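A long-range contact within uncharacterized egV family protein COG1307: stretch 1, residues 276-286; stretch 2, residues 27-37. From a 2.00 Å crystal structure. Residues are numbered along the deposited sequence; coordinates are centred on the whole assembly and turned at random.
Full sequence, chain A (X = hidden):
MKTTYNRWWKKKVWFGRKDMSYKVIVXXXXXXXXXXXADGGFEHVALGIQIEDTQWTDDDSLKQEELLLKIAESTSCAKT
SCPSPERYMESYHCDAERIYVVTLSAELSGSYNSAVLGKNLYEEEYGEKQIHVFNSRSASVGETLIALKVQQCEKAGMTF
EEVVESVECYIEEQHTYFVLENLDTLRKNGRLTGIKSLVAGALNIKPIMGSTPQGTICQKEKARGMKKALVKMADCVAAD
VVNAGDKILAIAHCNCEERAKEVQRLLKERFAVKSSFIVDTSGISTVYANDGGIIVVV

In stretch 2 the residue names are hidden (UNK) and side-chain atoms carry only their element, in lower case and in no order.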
ATOM      1  N   SER A 276       7.079  14.230   5.165  1.00 27.94           N
ATOM      2  CA  SER A 276       7.203  12.791   5.019  1.00 27.88           C
ATOM      3  C   SER A 276       6.922  12.066   6.327  1.00 27.02           C
ATOM      4  O   SER A 276       6.974  12.648   7.419  1.00 26.44           O
ATOM      5  CB  SER A 276       8.596  12.417   4.489  1.00 27.88           C
ATOM      6  OG  SER A 276       9.594  12.675   5.478  1.00 30.47           O
ATOM      7  N   PHE A 277       6.641  10.780   6.209  1.00 24.46           N
ATOM      8  CA  PHE A 277       6.502   9.992   7.356  1.00 24.10           C
ATOM      9  C   PHE A 277       6.920   8.577   7.103  1.00 24.21           C
ATOM     10  O   PHE A 277       6.984   8.129   5.949  1.00 22.62           O
ATOM     11  CB  PHE A 277       5.055  10.053   7.840  1.00 24.77           C
ATOM     12  CG  PHE A 277       4.069   9.455   6.894  1.00 24.04           C
ATOM     13  CD1 PHE A 277       3.788   8.093   6.933  1.00 24.87           C
ATOM     14  CD2 PHE A 277       3.399  10.254   5.983  1.00 25.01           C
ATOM     15  CE1 PHE A 277       2.868   7.531   6.061  1.00 24.61           C
ATOM     16  CE2 PHE A 277       2.422   9.681   5.108  1.00 25.97           C
ATOM     17  CZ  PHE A 277       2.190   8.332   5.151  1.00 24.04           C
ATOM     18  N   ILE A 278       7.182   7.871   8.214  1.00 24.45           N
ATOM     19  CA  ILE A 278       7.617   6.484   8.223  1.00 24.08           C
ATOM     20  C   ILE A 278       6.635   5.645   9.015  1.00 24.28           C
ATOM     21  O   ILE A 278       6.177   6.076  10.092  1.00 26.36           O
ATOM     22  CB  ILE A 278       9.029   6.364   8.887  1.00 24.54           C
ATOM     23  CG1 ILE A 278      10.099   7.108   8.062  1.00 23.82           C
ATOM     24  CG2 ILE A 278       9.414   4.938   9.057  1.00 24.07           C
ATOM     25  CD1 ILE A 278      11.496   7.164   8.746  1.00 26.24           C
ATOM     26  N   VAL A 279       6.306   4.466   8.516  1.00 23.45           N
ATOM     27  CA  VAL A 279       5.414   3.524   9.213  1.00 23.50           C
ATOM     28  C   VAL A 279       5.937   2.120   9.162  1.00 23.63           C
ATOM     29  O   VAL A 279       6.687   1.755   8.242  1.00 22.77           O
ATOM     30  CB  VAL A 279       3.993   3.452   8.617  1.00 23.58           C
ATOM     31  CG1 VAL A 279       3.282   4.655   8.938  1.00 25.02           C
ATOM     32  CG2 VAL A 279       4.031   3.158   7.065  1.00 21.19           C
ATOM     33  N   ASP A 280       5.502   1.327  10.139  1.00 23.64           N
ATOM     34  CA  ASP A 280       5.735  -0.100  10.160  1.00 24.71           C
ATOM     35  C   ASP A 280       4.811  -0.747   9.176  1.00 24.41           C
ATOM     36  O   ASP A 280       3.651  -0.351   9.056  1.00 25.51           O
ATOM     37  CB  ASP A 280       5.480  -0.703  11.540  1.00 25.08           C
ATOM     38  CG  ASP A 280       6.490  -0.210  12.570  1.00 26.56           C
ATOM     39  OD1 ASP A 280       7.627  -0.667  12.515  1.00 25.15           O
ATOM     40  OD2 ASP A 280       6.153   0.691  13.348  1.00 29.92           O
ATOM     41  N   THR A 281       5.317  -1.749   8.490  1.00 23.30           N
ATOM     42  CA  THR A 281       4.504  -2.463   7.511  1.00 23.60           C
ATOM     43  C   THR A 281       3.289  -3.195   8.148  1.00 23.48           C
ATOM     44  O   THR A 281       3.372  -3.773   9.240  1.00 23.46           O
ATOM     45  CB  THR A 281       5.314  -3.489   6.750  1.00 23.28           C
ATOM     46  OG1 THR A 281       6.121  -4.232   7.661  1.00 23.43           O
ATOM     47  CG2 THR A 281       6.203  -2.839   5.695  1.00 23.44           C
ATOM     48  N   SER A 282       2.173  -3.178   7.435  1.00 22.72           N
ATOM     49  CA  SER A 282       0.956  -3.932   7.812  1.00 22.86           C
ATOM     50  C   SER A 282       1.220  -5.438   7.687  1.00 22.50           C
ATOM     51  O   SER A 282       2.271  -5.850   7.216  1.00 23.02           O
ATOM     52  CB  SER A 282      -0.167  -3.580   6.843  1.00 21.74           C
ATOM     53  OG  SER A 282       0.143  -4.142   5.536  1.00 20.93           O
ATOM     54  N   GLY A 283       0.262  -6.267   8.093  1.00 22.74           N
ATOM     55  CA  GLY A 283       0.376  -7.721   7.936  1.00 21.77           C
ATOM     56  C   GLY A 283       0.648  -8.141   6.502  1.00 21.99           C
ATOM     57  O   GLY A 283       1.588  -8.909   6.222  1.00 20.37           O
ATOM     58  N   ILE A 284      -0.185  -7.666   5.559  1.00 20.88           N
ATOM     59  CA  ILE A 284       0.051  -8.061   4.154  1.00 19.85           C
ATOM     60  C   ILE A 284       1.395  -7.508   3.641  1.00 19.77           C
ATOM     61  O   ILE A 284       2.145  -8.214   2.973  1.00 20.11           O
ATOM     62  CB  ILE A 284      -1.105  -7.601   3.269  1.00 19.62           C
ATOM     63  CG1 ILE A 284      -2.385  -8.352   3.681  1.00 20.43           C
ATOM     64  CG2 ILE A 284      -0.788  -7.828   1.780  1.00 18.84           C
ATOM     65  CD1 ILE A 284      -2.360  -9.866   3.413  1.00 20.08           C
ATOM     66  N   SER A 285       1.709  -6.272   3.995  1.00 19.36           N
ATOM     67  CA  SER A 285       2.968  -5.670   3.603  1.00 20.66           C
ATOM     68  C   SER A 285       4.166  -6.463   4.156  1.00 21.33           C
ATOM     69  O   SER A 285       5.148  -6.703   3.453  1.00 20.41           O
ATOM     70  CB  SER A 285       3.009  -4.199   4.037  1.00 21.30           C
ATOM     71  OG  SER A 285       2.078  -3.377   3.281  1.00 19.92           O
ATOM     72  N   THR A 286       4.071  -6.866   5.427  1.00 21.89           N
ATOM     73  CA  THR A 286       5.090  -7.716   6.037  1.00 21.53           C
ATOM     74  C   THR A 286       5.251  -9.035   5.305  1.00 22.08           C
ATOM     75  O   THR A 286       6.382  -9.438   4.987  1.00 21.85           O
ATOM     76  CB  THR A 286       4.756  -7.954   7.489  1.00 21.95           C
ATOM     77  OG1 THR A 286       4.889  -6.698   8.186  1.00 22.15           O
ATOM     78  CG2 THR A 286       5.633  -9.044   8.079  1.00 20.94           C
ATOM     79  N   UNK A  27      -8.147  -1.368   2.259  1.00 19.56           N
ATOM     80  CA  UNK A  27      -7.837  -2.744   2.594  1.00 19.90           C
ATOM     81  C   UNK A  27      -6.603  -2.771   3.500  1.00 20.47           C
ATOM     82  O   UNK A  27      -5.882  -1.780   3.616  1.00 19.99           O
ATOM     83  c   UNK A  27      -7.725  -3.688   1.379  1.00 21.11           C
ATOM     84  c   UNK A  27      -6.503  -3.423   0.495  1.00 21.40           C
ATOM     85  o   UNK A  27      -5.416  -3.012   0.983  1.00 23.86           O
ATOM     86  o   UNK A  27      -6.621  -3.730  -0.707  1.00 21.76           O
ATOM     87  N   UNK A  28      -6.403  -3.888   4.201  1.00 20.96           N
ATOM     88  CA  UNK A  28      -5.499  -3.878   5.370  1.00 21.77           C
ATOM     89  C   UNK A  28      -4.024  -3.729   4.951  1.00 21.63           C
ATOM     90  O   UNK A  28      -3.178  -3.418   5.742  1.00 21.76           O
ATOM     91  o   UNK A  28      -5.345  -6.264   5.467  1.00 17.95           O
ATOM     92  c   UNK A  28      -5.701  -5.133   6.198  1.00 22.15           C
ATOM     93  N   UNK A  29      -3.738  -3.909   3.674  1.00 21.67           N
ATOM     94  CA  UNK A  29      -2.372  -3.688   3.189  1.00 21.27           C
ATOM     95  C   UNK A  29      -1.939  -2.250   3.430  1.00 20.62           C
ATOM     96  O   UNK A  29      -0.782  -1.985   3.795  1.00 21.09           O
ATOM     97  s   UNK A  29      -0.530  -4.013   1.166  1.00 21.12           S
ATOM     98  c   UNK A  29      -2.239  -4.081   1.715  1.00 21.06           C
ATOM     99  N   UNK A  30      -2.875  -1.325   3.290  1.00 20.14           N
ATOM    100  CA  UNK A  30      -2.578   0.075   3.433  1.00 21.06           C
ATOM    101  C   UNK A  30      -2.428   0.460   4.878  1.00 22.23           C
ATOM    102  O   UNK A  30      -3.427   0.410   5.610  1.00 21.25           O
ATOM    103  N   UNK A  31      -1.223   0.890   5.286  1.00 22.27           N
ATOM    104  CA  UNK A  31      -0.970   1.190   6.699  1.00 23.64           C
ATOM    105  C   UNK A  31      -1.699   2.450   7.140  1.00 23.94           C
ATOM    106  O   UNK A  31      -1.875   3.324   6.345  1.00 23.70           O
ATOM    107  o   UNK A  31       1.476   0.515   4.456  1.00 23.55           O
ATOM    108  o   UNK A  31       2.070  -1.470   5.265  1.00 24.60           O
ATOM    109  c   UNK A  31       1.429   0.163   6.837  1.00 23.68           C
ATOM    110  c   UNK A  31       0.547   1.379   6.970  1.00 23.78           C
ATOM    111  c   UNK A  31       1.666  -0.295   5.414  1.00 23.76           C
ATOM    112  N   UNK A  32      -2.134   2.539   8.403  1.00 25.22           N
ATOM    113  CA  UNK A  32      -2.613   3.815   8.993  1.00 25.79           C
ATOM    114  C   UNK A  32      -1.578   4.382   9.930  1.00 27.08           C
ATOM    115  O   UNK A  32      -1.025   3.643  10.732  1.00 25.58           O
ATOM    116  c   UNK A  32      -3.901   3.656   9.822  1.00 25.75           C
ATOM    117  c   UNK A  32      -6.298   3.055   6.906  1.00 27.97           C
ATOM    118  c   UNK A  32      -5.147   3.376   7.614  1.00 25.84           C
ATOM    119  c   UNK A  32      -7.440   2.714   7.577  1.00 28.02           C
ATOM    120  c   UNK A  32      -6.310   2.983   9.667  1.00 25.58           C
ATOM    121  c   UNK A  32      -7.439   2.694   8.988  1.00 26.62           C
ATOM    122  c   UNK A  32      -5.143   3.335   9.010  1.00 25.63           C
ATOM    123  N   UNK A  33      -1.348   5.685   9.863  1.00 29.36           N
ATOM    124  CA  UNK A  33      -0.558   6.370  10.861  1.00 31.31           C
ATOM    125  C   UNK A  33      -1.374   6.506  12.150  1.00 33.15           C
ATOM    126  O   UNK A  33      -2.587   6.320  12.135  1.00 32.04           O
ATOM    127  c   UNK A  33       0.734   7.711   9.201  1.00 31.61           C
ATOM    128  o   UNK A  33      -1.353   8.536  10.120  1.00 32.38           O
ATOM    129  c   UNK A  33      -0.167   7.773  10.409  1.00 31.46           C
ATOM    130  N   UNK A  34      -0.705   6.839  13.277  1.00 35.79           N
ATOM    131  CA  UNK A  34      -1.437   7.073  14.540  1.00 36.52           C
ATOM    132  C   UNK A  34      -2.561   8.085  14.366  1.00 36.42           C
ATOM    133  O   UNK A  34      -3.678   7.893  14.837  1.00 36.56           O
ATOM    134  c   UNK A  34       0.940   7.091  14.965  1.00 37.56           C
ATOM    135  c   UNK A  34       0.759   6.962  13.445  1.00 36.41           C
ATOM    136  c   UNK A  34      -0.360   7.655  15.472  1.00 37.55           C
ATOM    137  N   UNK A  35      -2.266   9.141  13.645  1.00 36.56           N
ATOM    138  CA  UNK A  35      -3.198  10.221  13.488  1.00 37.46           C
ATOM    139  C   UNK A  35      -4.423   9.749  12.684  1.00 37.10           C
ATOM    140  O   UNK A  35      -5.551  10.169  12.954  1.00 35.86           O
ATOM    141  o   UNK A  35       0.607  10.013  13.317  1.00 48.83           O
ATOM    142  c   UNK A  35      -2.502  11.419  12.842  1.00 38.49           C
ATOM    143  o   UNK A  35       0.336  11.316  11.599  1.00 51.41           O
ATOM    144  c   UNK A  35      -1.115  11.722  13.459  1.00 42.16           C
ATOM    145  c   UNK A  35       0.028  10.963  12.750  1.00 46.77           C
ATOM    146  N   UNK A  36      -4.197   8.828  11.739  1.00 35.74           N
ATOM    147  CA  UNK A  36      -5.286   8.295  10.953  1.00 35.05           C
ATOM    148  C   UNK A  36      -6.118   7.346  11.809  1.00 36.29           C
ATOM    149  O   UNK A  36      -7.335   7.328  11.703  1.00 35.07           O
ATOM    150  c   UNK A  36      -4.769   7.587   9.707  1.00 33.49           C
ATOM    151 se   UNK A  36      -3.202   7.547   7.343  1.00 27.48          SE
ATOM    152  c   UNK A  36      -4.123   8.560   8.719  1.00 30.23           C
ATOM    153  c   UNK A  36      -1.415   8.350   7.359  1.00 41.64           C
ATOM    154  N   UNK A  37      -5.470   6.555  12.643  1.00 38.00           N
ATOM    155  CA  UNK A  37      -6.220   5.769  13.626  1.00 40.89           C
ATOM    156  C   UNK A  37      -7.028   6.652  14.594  1.00 41.84           C
ATOM    157  O   UNK A  37      -8.159   6.348  14.880  1.00 44.26           O
ATOM    158  c   UNK A  37      -5.294   4.829  14.369  1.00 41.45           C
ATOM    159  c   UNK A  37      -2.675   2.295  13.642  1.00 46.60           C
ATOM    160  c   UNK A  37      -4.659   3.831  13.458  1.00 43.18           C
ATOM    161  n   UNK A  37      -2.035   1.174  14.378  1.00 47.01           N
ATOM    162  c   UNK A  37      -4.034   2.672  14.227  1.00 45.67           C
TER

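Position 27 has two side-chain carbons, the second carrying two oxygens, and none of these atoms contacts stretch 1; a carboxylate on so short a stem is Asp27. Position 28 has one carbon and one oxygen, and that oxygen lies 4.0 Å from Ile284 CG1. This is a hydroxymethyl group, hence Ser28.

Position 29 carries one carbon and then a sulfur, which sits 3.9 Å from Ile284 CG2 and 3.4 Å from Ser285 OG. One carbon ending in sulfur identifies Cys29. Its backbone N makes a weak bond to Asp27 OD1 (3.3 Å, 130°). Position 30 has no side-chain atoms and is Gly30; its N donates to Asp27 O at 3.1 Å, closing a type I turn.

At position 31 three carbons lead to two oxygens, one of them 2.8 Å from both Ser282 N and Ser285 OG. The carboxylate on a two-methylene stem is Glu31, and the oxygen in question is OE2. Position 32 shows one carbon and a six-carbon ring with no hetero atom; its CB points away from stretch 1 and is 7.3 Å from Val279 CG1. It is Phe32.

Position 33 branches at its first carbon into one oxygen and one carbon. The branch carbon lies 3.8 Å from Phe277 CE1 and 4.0 Å from Val279 CG1, as fits Thr33. Position 34 has three carbons closing a ring onto the backbone N, which defines Pro34. Position 35 again has three carbons and two oxygens, but its nearer carboxylate oxygen is 6.2 Å from Phe277 CB: Glu35.

Position 36 is unbranched, two carbons, selenium and a terminal carbon 4.2 Å from Phe277 CZ; this is Met36, modelled as selenomethionine. Position 37 runs four carbons to a nitrogen, out of reach of stretch 1, and is Lys37.

The contact joins a polar end to an apolar one. Glu31 OE2 accepts from Ser282 N (2.8 Å, 172°, nearly linear) and from Ser285 OG (2.8 Å), so one carboxylate oxygen binds the start of the 283-286 helix. Ser282 OG donates to Cys29 O (2.9 Å) while accepting from Ser285 N (3.1 Å, 161°) as the N-cap, tying the helix start to the turn. Along the strand, Thr33 CG2 lies over a face of the Phe277 ring, 4.2 Å from its centroid and 27° off the normal, a CH-pi contact. Val279 bridges the two regions, with CG2 3.9 Å from Glu31 CB. Together the stretches bury 461 Å², and Glu31 has the largest covered area.

Stretch 2 27-37: DSCGEFTPEMK
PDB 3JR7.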